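Local coordinates for putative vitamin-B12 independent methionine synthase family protein (PDB 1YPX), which probably transfers a methyl group from 5-methyltetrahydropteroyltriglutamate to homocysteine with the help of zinc and without vitamin B12, at residues Pro138-Leu143 and Thr167-Ala172; Leu76-Gly81 and Thr112-Ile117; Ala175-Gly180 and Pro229-Ile234. One frame throughout, in Å; residues are numbered along the deposited sequence.

Interaction 1 of 3, residues Pro138-Leu143 and Thr167-Ala172; sequences PSPAML and TAYQKA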
loop_
_atom_site.group_PDB
_atom_site.type_symbol
_atom_site.label_atom_id
_atom_site.label_comp_id
_atom_site.label_asym_id
_atom_site.label_seq_id
_atom_site.Cartn_x
_atom_site.Cartn_y
_atom_site.Cartn_z
ATOM N N PRO A 138 -5.539 1.522 -3.597
ATOM C CA PRO A 138 -4.710 1.486 -4.802
ATOM C C PRO A 138 -4.321 2.893 -5.175
ATOM O O PRO A 138 -4.979 3.864 -4.785
ATOM C CB PRO A 138 -5.628 0.862 -5.853
ATOM C CG PRO A 138 -7.004 1.182 -5.349
ATOM C CD PRO A 138 -6.862 0.937 -3.864
ATOM N N SER A 139 -3.242 2.982 -5.931
ATOM C CA SER A 139 -2.713 4.236 -6.422
ATOM C C SER A 139 -3.661 4.794 -7.478
ATOM O O SER A 139 -4.279 4.045 -8.222
ATOM C CB SER A 139 -1.343 3.975 -7.046
ATOM O OG SER A 139 -0.801 5.146 -7.620
ATOM N N PRO A 140 -3.793 6.118 -7.562
ATOM C CA PRO A 140 -4.709 6.618 -8.591
ATOM C C PRO A 140 -4.319 6.162 -10.006
ATOM O O PRO A 140 -5.180 5.986 -10.859
ATOM C CB PRO A 140 -4.639 8.137 -8.405
ATOM C CG PRO A 140 -3.260 8.356 -7.910
ATOM C CD PRO A 140 -3.068 7.223 -6.915
ATOM N N ALA A 141 -3.027 5.946 -10.236
ATOM C CA ALA A 141 -2.544 5.515 -11.541
ATOM C C ALA A 141 -2.989 4.093 -11.839
ATOM O O ALA A 141 -2.821 3.600 -12.954
ATOM C CB ALA A 141 -1.020 5.606 -11.600
HETATM N N MSE A 142 -3.543 3.429 -10.833
HETATM C CA MSE A 142 -4.017 2.063 -11.001
HETATM C C MSE A 142 -5.338 2.045 -11.771
HETATM O O MSE A 142 -5.671 1.054 -12.427
HETATM C CB MSE A 142 -4.176 1.390 -9.633
HETATM C CG MSE A 142 -2.866 0.877 -9.054
HETATM SE SE MSE A 142 -2.370 -0.900 -9.718
HETATM C CE MSE A 142 -1.794 -0.471 -11.510
ATOM N N LEU A 143 -6.077 3.151 -11.701
ATOM C CA LEU A 143 -7.356 3.277 -12.398
ATOM C C LEU A 143 -7.107 3.597 -13.857
ATOM O O LEU A 143 -7.791 3.088 -14.746
ATOM C CB LEU A 143 -8.209 4.396 -11.788
ATOM C CG LEU A 143 -9.573 4.633 -12.442
ATOM C CD1 LEU A 143 -10.342 3.337 -12.496
ATOM C CD2 LEU A 143 -10.350 5.664 -11.666
ATOM N N THR A 167 -8.604 14.981 -8.092
ATOM C CA THR A 167 -9.476 15.646 -7.131
ATOM C C THR A 167 -10.246 14.563 -6.404
ATOM O O THR A 167 -10.493 14.659 -5.202
ATOM C CB THR A 167 -10.511 16.596 -7.807
ATOM O OG1 THR A 167 -9.836 17.725 -8.365
ATOM C CG2 THR A 167 -11.535 17.102 -6.792
ATOM N N ALA A 168 -10.640 13.525 -7.130
ATOM C CA ALA A 168 -11.360 12.429 -6.490
ATOM C C ALA A 168 -10.458 11.902 -5.374
ATOM O O ALA A 168 -10.943 11.521 -4.304
ATOM C CB ALA A 168 -11.665 11.319 -7.492
ATOM N N TYR A 169 -9.147 11.894 -5.626
ATOM C CA TYR A 169 -8.204 11.429 -4.621
ATOM C C TYR A 169 -7.922 12.468 -3.532
ATOM O O TYR A 169 -7.767 12.105 -2.363
ATOM C CB TYR A 169 -6.896 10.943 -5.275
ATOM C CG TYR A 169 -6.853 9.436 -5.497
ATOM C CD1 TYR A 169 -6.194 8.596 -4.596
ATOM C CD2 TYR A 169 -7.500 8.848 -6.590
ATOM C CE1 TYR A 169 -6.175 7.209 -4.777
ATOM C CE2 TYR A 169 -7.493 7.451 -6.781
ATOM C CZ TYR A 169 -6.826 6.644 -5.867
ATOM O OH TYR A 169 -6.811 5.278 -6.039
ATOM N N GLN A 170 -7.853 13.749 -3.886
ATOM C CA GLN A 170 -7.617 14.767 -2.862
ATOM C C GLN A 170 -8.766 14.636 -1.873
ATOM O O GLN A 170 -8.555 14.546 -0.658
ATOM C CB GLN A 170 -7.588 16.173 -3.469
ATOM C CG GLN A 170 -6.357 16.459 -4.322
ATOM C CD GLN A 170 -6.597 17.582 -5.328
ATOM O OE1 GLN A 170 -5.707 17.950 -6.110
ATOM N NE2 GLN A 170 -7.811 18.127 -5.319
ATOM N N LYS A 171 -9.986 14.573 -2.400
ATOM C CA LYS A 171 -11.158 14.429 -1.548
ATOM C C LYS A 171 -11.128 13.102 -0.788
ATOM O O LYS A 171 -11.537 13.046 0.373
ATOM C CB LYS A 171 -12.448 14.547 -2.383
ATOM C CG LYS A 171 -12.553 15.852 -3.204
ATOM C CD LYS A 171 -14.005 16.271 -3.485
ATOM C CE LYS A 171 -14.590 15.667 -4.772
ATOM N NZ LYS A 171 -14.400 16.534 -6.014
ATOM N N ALA A 172 -10.643 12.036 -1.426
ATOM C CA ALA A 172 -10.569 10.721 -0.780
ATOM C C ALA A 172 -9.654 10.777 0.436
ATOM O O ALA A 172 -10.025 10.375 1.539
ATOM C CB ALA A 172 -10.046 9.675 -1.762
#
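Y169 reaches from the middle of helix 158-178 to P140 and P138, and its side chain, traced outward, illustrates how a buried tyrosine can serve two partners at once. CB points from the helix toward segment 138-143 and delivers the ring onto the proline. CG lies 3.9 Å from P140 CB, still on the fringe of the contact. Along one side of the ring the approach tightens: CD2 is 3.5 Å and CE2 3.4 Å from that same P140 CB, which sits over the face as a CH-pi donor, 18° off the ring normal. The other side faces the far part of the pyrrolidine, CE1 lying 3.8 Å from P140 CD. CZ, at the end of the ring, comes 3.5 Å from P140 CA. Beyond it the hydroxyl OH donates to P138 O at 2.6 Å, with the carbonyl oxygen near the plane of the tyrosine ring while the hydroxyl stands above the carbonyl plane. The proline thus packs on the ring's face while P138 O accepts the hydroxyl's hydrogen bond at the rim. P138 ends strand 132-138 shortly before helix 141-146, so the tyrosine ties this buried corner to helix 158-178, with L76 and A224 against the tyrosine, I221 of helix 213-224 against P140, and S139 OG bonded to D188 at the end of strand 183-188.

Interaction 2 of 3, residues Leu76-Gly81 and Thr112-Ile117; sequences LENLDG and TTHPFI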
loop_
_atom_site.group_PDB
_atom_site.type_symbol
_atom_site.label_atom_id
_atom_site.label_comp_id
_atom_site.label_asym_id
_atom_site.label_seq_id
_atom_site.Cartn_x
_atom_site.Cartn_y
_atom_site.Cartn_z
ATOM N N LEU A 76 -12.041 1.393 -6.017
ATOM C CA LEU A 76 -12.293 2.098 -7.271
ATOM C C LEU A 76 -13.755 2.064 -7.731
ATOM O O LEU A 76 -14.340 3.111 -8.052
ATOM C CB LEU A 76 -11.388 1.541 -8.370
ATOM C CG LEU A 76 -9.894 1.800 -8.159
ATOM C CD1 LEU A 76 -9.092 0.916 -9.100
ATOM C CD2 LEU A 76 -9.584 3.284 -8.389
ATOM N N GLU A 77 -14.338 0.869 -7.763
ATOM C CA GLU A 77 -15.726 0.723 -8.183
ATOM C C GLU A 77 -16.662 1.528 -7.280
ATOM O O GLU A 77 -17.845 1.673 -7.581
ATOM C CB GLU A 77 -16.152 -0.746 -8.171
ATOM C CG GLU A 77 -16.391 -1.308 -6.781
ATOM C CD GLU A 77 -17.187 -2.602 -6.806
ATOM O OE1 GLU A 77 -18.313 -2.593 -7.364
ATOM O OE2 GLU A 77 -16.697 -3.621 -6.260
ATOM N N ASN A 78 -16.134 2.039 -6.171
ATOM C CA ASN A 78 -16.932 2.834 -5.250
ATOM C C ASN A 78 -16.681 4.315 -5.443
ATOM O O ASN A 78 -16.970 5.125 -4.578
ATOM C CB ASN A 78 -16.647 2.452 -3.801
ATOM C CG ASN A 78 -17.483 1.291 -3.339
ATOM O OD1 ASN A 78 -16.970 0.204 -3.117
ATOM N ND2 ASN A 78 -18.784 1.513 -3.200
ATOM N N LEU A 79 -16.116 4.663 -6.582
ATOM C CA LEU A 79 -15.876 6.050 -6.903
ATOM C C LEU A 79 -16.943 6.374 -7.950
ATOM O O LEU A 79 -17.218 5.557 -8.835
ATOM C CB LEU A 79 -14.476 6.222 -7.496
ATOM C CG LEU A 79 -13.290 6.060 -6.545
ATOM C CD1 LEU A 79 -11.992 6.018 -7.350
ATOM C CD2 LEU A 79 -13.257 7.231 -5.532
ATOM N N ASP A 80 -17.552 7.551 -7.834
ATOM C CA ASP A 80 -18.577 7.979 -8.783
ATOM C C ASP A 80 -17.951 7.968 -10.183
ATOM O O ASP A 80 -16.786 8.324 -10.349
ATOM C CB ASP A 80 -19.086 9.389 -8.410
ATOM C CG ASP A 80 -20.092 9.966 -9.435
ATOM O OD1 ASP A 80 -19.689 10.241 -10.597
ATOM O OD2 ASP A 80 -21.287 10.163 -9.078
ATOM N N GLY A 81 -18.723 7.530 -11.178
ATOM C CA GLY A 81 -18.238 7.483 -12.545
ATOM C C GLY A 81 -17.508 6.200 -12.894
ATOM O O GLY A 81 -17.058 6.028 -14.031
ATOM N N THR A 112 -17.612 10.901 -2.894
ATOM C CA THR A 112 -18.627 11.488 -2.032
ATOM C C THR A 112 -18.753 10.701 -0.747
ATOM O O THR A 112 -18.463 11.196 0.342
ATOM C CB THR A 112 -19.995 11.489 -2.715
ATOM O OG1 THR A 112 -19.962 12.377 -3.835
ATOM C CG2 THR A 112 -21.071 11.929 -1.741
ATOM N N THR A 113 -19.209 9.468 -0.884
ATOM C CA THR A 113 -19.377 8.599 0.260
ATOM C C THR A 113 -18.834 7.233 -0.108
ATOM O O THR A 113 -19.451 6.500 -0.882
ATOM C CB THR A 113 -20.850 8.470 0.627
ATOM O OG1 THR A 113 -21.603 8.142 -0.550
ATOM C CG2 THR A 113 -21.362 9.773 1.221
ATOM N N HIS A 114 -17.674 6.899 0.440
ATOM C CA HIS A 114 -17.044 5.613 0.168
ATOM C C HIS A 114 -17.179 4.716 1.401
ATOM O O HIS A 114 -17.197 5.201 2.529
ATOM C CB HIS A 114 -15.567 5.830 -0.187
ATOM C CG HIS A 114 -14.971 4.731 -1.013
ATOM N ND1 HIS A 114 -14.606 3.512 -0.483
ATOM C CD2 HIS A 114 -14.666 4.675 -2.331
ATOM C CE1 HIS A 114 -14.099 2.754 -1.440
ATOM N NE2 HIS A 114 -14.125 3.435 -2.568
ATOM N N PRO A 115 -17.316 3.395 1.194
ATOM C CA PRO A 115 -17.448 2.423 2.288
ATOM C C PRO A 115 -16.156 2.266 3.094
ATOM O O PRO A 115 -16.181 1.815 4.242
ATOM C CB PRO A 115 -17.811 1.132 1.562
ATOM C CG PRO A 115 -18.484 1.614 0.342
ATOM C CD PRO A 115 -17.635 2.760 -0.091
ATOM N N PHE A 116 -15.031 2.626 2.485
ATOM C CA PHE A 116 -13.739 2.524 3.143
ATOM C C PHE A 116 -13.602 3.461 4.331
ATOM O O PHE A 116 -12.726 3.270 5.162
ATOM C CB PHE A 116 -12.614 2.794 2.134
ATOM C CG PHE A 116 -12.251 1.604 1.294
ATOM C CD1 PHE A 116 -13.225 0.697 0.896
ATOM C CD2 PHE A 116 -10.934 1.413 0.873
ATOM C CE1 PHE A 116 -12.903 -0.395 0.088
ATOM C CE2 PHE A 116 -10.586 0.326 0.061
ATOM C CZ PHE A 116 -11.570 -0.578 -0.330
ATOM N N ILE A 117 -14.474 4.459 4.423
ATOM C CA ILE A 117 -14.423 5.418 5.532
ATOM C C ILE A 117 -14.817 4.810 6.877
ATOM O O ILE A 117 -14.159 5.065 7.893
ATOM C CB ILE A 117 -15.320 6.624 5.265
ATOM C CG1 ILE A 117 -14.945 7.252 3.917
ATOM C CG2 ILE A 117 -15.138 7.658 6.365
ATOM C CD1 ILE A 117 -13.546 7.844 3.895
HETATM O O HOH W 1 -18.277 8.347 -4.197
#
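Helix entry is the setting here: H114, just ahead of helix 116-127, caps the turn that leads into that helix, accepting from F116 N with its own side chain, and offers a ring face to N78, which lies in the type I turn running from L76 to L79. The cap is nearly straight. F116 N donates to H114 ND1 over 3.1 Å at an N-H...N angle of 164°, and the donor lies in the imidazole plane, only 2° out of it. For this the ring leaves the backbone with CG anti to the main-chain nitrogen (chi1 -156°), a course that also carries its far side toward the turn. There N78 CB rests over one face, 3.5 Å from H114 CE1, while N78 CG is displaced toward the rim. The asparagine's amide end continues across the neighbouring proline, N78 CG lying 3.6 Å from P115 CD, so one short side chain covers two consecutive residues. L79 adds a looser apolar touch from an oblique direction, its CD2 4.3 Å from H114 CD2. A water also joins the backbones: it accepts from T112 N at 2.9 Å and donates, weakly, to N78 O at 3.5 Å. The second imidazole nitrogen, NE2, is hydrogen-bonded to F75 O, and the F75 ring meets the imidazole with the planes inclined. The chemistry follows from these two in-ring nitrogens: since ND1 accepts from one backbone amide and NE2 faces a carbonyl, the arrangement is consistent with a neutral histidine carrying its proton on NE2, its rotation fixed at both nitrogens and its face used for apolar cover by N78.

Interaction 3 of 3, residues Ala175-Gly180 and Pro229-Ile234; sequences AFYDAG and PADMVI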
loop_
_atom_site.group_PDB
_atom_site.type_symbol
_atom_site.label_atom_id
_atom_site.label_comp_id
_atom_site.label_asym_id
_atom_site.label_seq_id
_atom_site.Cartn_x
_atom_site.Cartn_y
_atom_site.Cartn_z
ATOM N N ALA A 175 -11.064 12.714 3.261
ATOM C CA ALA A 175 -12.081 11.956 3.986
ATOM C C ALA A 175 -11.443 10.965 4.953
ATOM O O ALA A 175 -11.975 10.747 6.040
ATOM C CB ALA A 175 -12.998 11.229 3.010
ATOM N N PHE A 176 -10.312 10.367 4.554
ATOM C CA PHE A 176 -9.580 9.411 5.409
ATOM C C PHE A 176 -8.932 10.165 6.559
ATOM O O PHE A 176 -8.966 9.725 7.712
ATOM C CB PHE A 176 -8.476 8.677 4.630
ATOM C CG PHE A 176 -8.930 7.394 3.999
ATOM C CD1 PHE A 176 -9.311 6.312 4.775
ATOM C CD2 PHE A 176 -8.999 7.269 2.624
ATOM C CE1 PHE A 176 -9.746 5.127 4.186
ATOM C CE2 PHE A 176 -9.436 6.090 2.035
ATOM C CZ PHE A 176 -9.810 5.024 2.816
ATOM N N TYR A 177 -8.329 11.304 6.238
ATOM C CA TYR A 177 -7.691 12.097 7.272
ATOM C C TYR A 177 -8.735 12.446 8.318
ATOM O O TYR A 177 -8.570 12.137 9.492
ATOM C CB TYR A 177 -7.100 13.376 6.693
ATOM C CG TYR A 177 -6.403 14.201 7.735
ATOM C CD1 TYR A 177 -5.082 13.948 8.088
ATOM C CD2 TYR A 177 -7.072 15.226 8.390
ATOM C CE1 TYR A 177 -4.444 14.706 9.073
ATOM C CE2 TYR A 177 -6.447 15.983 9.369
ATOM C CZ TYR A 177 -5.138 15.723 9.706
ATOM O OH TYR A 177 -4.539 16.493 10.682
ATOM N N ASP A 178 -9.821 13.072 7.877
ATOM C CA ASP A 178 -10.895 13.470 8.783
ATOM C C ASP A 178 -11.342 12.307 9.655
ATOM O O ASP A 178 -11.671 12.496 10.831
ATOM C CB ASP A 178 -12.094 13.991 7.989
ATOM C CG ASP A 178 -11.722 15.102 7.028
ATOM O OD1 ASP A 178 -12.578 15.481 6.199
ATOM O OD2 ASP A 178 -10.579 15.604 7.094
ATOM N N ALA A 179 -11.366 11.109 9.076
ATOM C CA ALA A 179 -11.775 9.908 9.798
ATOM C C ALA A 179 -10.736 9.555 10.847
ATOM O O ALA A 179 -10.960 8.689 11.700
ATOM C CB ALA A 179 -11.958 8.752 8.828
ATOM N N GLY A 180 -9.593 10.234 10.770
ATOM C CA GLY A 180 -8.516 10.005 11.718
ATOM C C GLY A 180 -7.320 9.200 11.220
ATOM O O GLY A 180 -6.561 8.676 12.024
ATOM N N PRO A 229 -2.029 16.677 4.416
ATOM C CA PRO A 229 -1.787 17.294 5.720
ATOM C C PRO A 229 -0.364 17.021 6.204
ATOM O O PRO A 229 0.246 16.002 5.863
ATOM C CB PRO A 229 -2.823 16.623 6.619
ATOM C CG PRO A 229 -3.944 16.370 5.696
ATOM C CD PRO A 229 -3.261 15.871 4.444
ATOM N N ALA A 230 0.147 17.930 7.023
ATOM C CA ALA A 230 1.493 17.823 7.563
ATOM C C ALA A 230 1.744 16.587 8.442
ATOM O O ALA A 230 2.817 15.987 8.374
ATOM C CB ALA A 230 1.816 19.088 8.343
ATOM N N ASP A 231 0.766 16.210 9.265
ATOM C CA ASP A 231 0.917 15.058 10.166
ATOM C C ASP A 231 0.491 13.717 9.577
ATOM O O ASP A 231 0.463 12.707 10.282
ATOM C CB ASP A 231 0.120 15.272 11.452
ATOM C CG ASP A 231 -1.360 15.454 11.187
ATOM O OD1 ASP A 231 -2.177 15.284 12.125
ATOM O OD2 ASP A 231 -1.707 15.779 10.032
HETATM N N MSE A 232 0.133 13.701 8.302
HETATM C CA MSE A 232 -0.269 12.454 7.683
HETATM C C MSE A 232 0.880 11.911 6.841
HETATM O O MSE A 232 1.552 12.660 6.128
HETATM C CB MSE A 232 -1.514 12.653 6.821
HETATM C CG MSE A 232 -2.020 11.357 6.191
HETATM SE SE MSE A 232 -3.529 11.600 4.979
HETATM C CE MSE A 232 -2.651 12.757 3.731
ATOM N N VAL A 233 1.111 10.605 6.936
ATOM C CA VAL A 233 2.180 9.956 6.181
ATOM C C VAL A 233 1.558 9.213 4.991
ATOM O O VAL A 233 0.539 8.535 5.121
ATOM C CB VAL A 233 2.965 8.957 7.093
ATOM C CG1 VAL A 233 4.083 8.276 6.310
ATOM C CG2 VAL A 233 3.541 9.683 8.299
ATOM N N ILE A 234 2.153 9.371 3.817
ATOM C CA ILE A 234 1.646 8.676 2.651
ATOM C C ILE A 234 2.755 7.883 1.997
ATOM O O ILE A 234 3.599 8.427 1.294
ATOM C CB ILE A 234 1.024 9.630 1.628
ATOM C CG1 ILE A 234 -0.271 10.223 2.224
ATOM C CG2 ILE A 234 0.764 8.875 0.310
ATOM C CD1 ILE A 234 -1.178 10.985 1.237
#
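The carboxylate of D231 is held by two groups: Y177 OH approaches it across the contact, and R182 NE forms a salt bridge to OD1. The hydroxyl stands 3.0 Å from D231 OD1 and equally 3.0 Å from D231 OD2, so its single proton may go to either oxygen. This is an alpha-to-beta connection at the N-terminal end of the strands of the TIM-barrel-like fold, where helix 158-178 ends and the chain turns toward strand 183-188, beside the type I turn P229-M232 that feeds the adjoining parallel strand 233-238. The helix closes in a Schellman motif, with G180 taking the positive phi that lets the chain bend back on the last helical turn. Y177 leaves that turn with CG anti to its main-chain nitrogen (chi1 -179°), a setting that throws the ring across to the loop. P229 lies over one face of it: P229 CG is 3.8 Å from the ring centroid in a CH-pi contact, offset toward the rim, and P229 CB is 3.5 Å from Y177 CE1. D231 instead meets the ring at its edge, its carboxylate plane turned 62° from that of the ring. A chi1 of 60° places D231 CG between the backbone nitrogen and the carbonyl carbon, bringing the acid round to the tyrosine's tip. R182 also makes a cation-pi contact with the Y177 ring, so arginine, acid and phenol form a small polar cluster in which the positive charge would tend to stabilise the carboxylate. Deeper in, selenomethionine M232 passes along the other part of the ring edge, where M232 CB lies 4.0 Å and SE 4.2 Å from Y177 CD1.

Taken together, the three contacts show how chemistry varies with depth in one barrel-like fold. Interaction 1 is fully buried, whereas interactions 2 and 3 are partly open to solvent. Interactions 1 and 3 share helix 158-178, each using a tyrosine with a proline over its face; the first gives its hydroxyl to a backbone carbonyl, the second to a carboxylate that also has an arginine partner. Interaction 2 joins a turn after helix 73-76 to the entry of helix 116-127, through a histidine, with a water linking their backbones, weakly on one side. It touches both others: L76 packs on L143 and P138 of interaction 1, and I117 on A175 of interaction 3, about 17 Å away between centres.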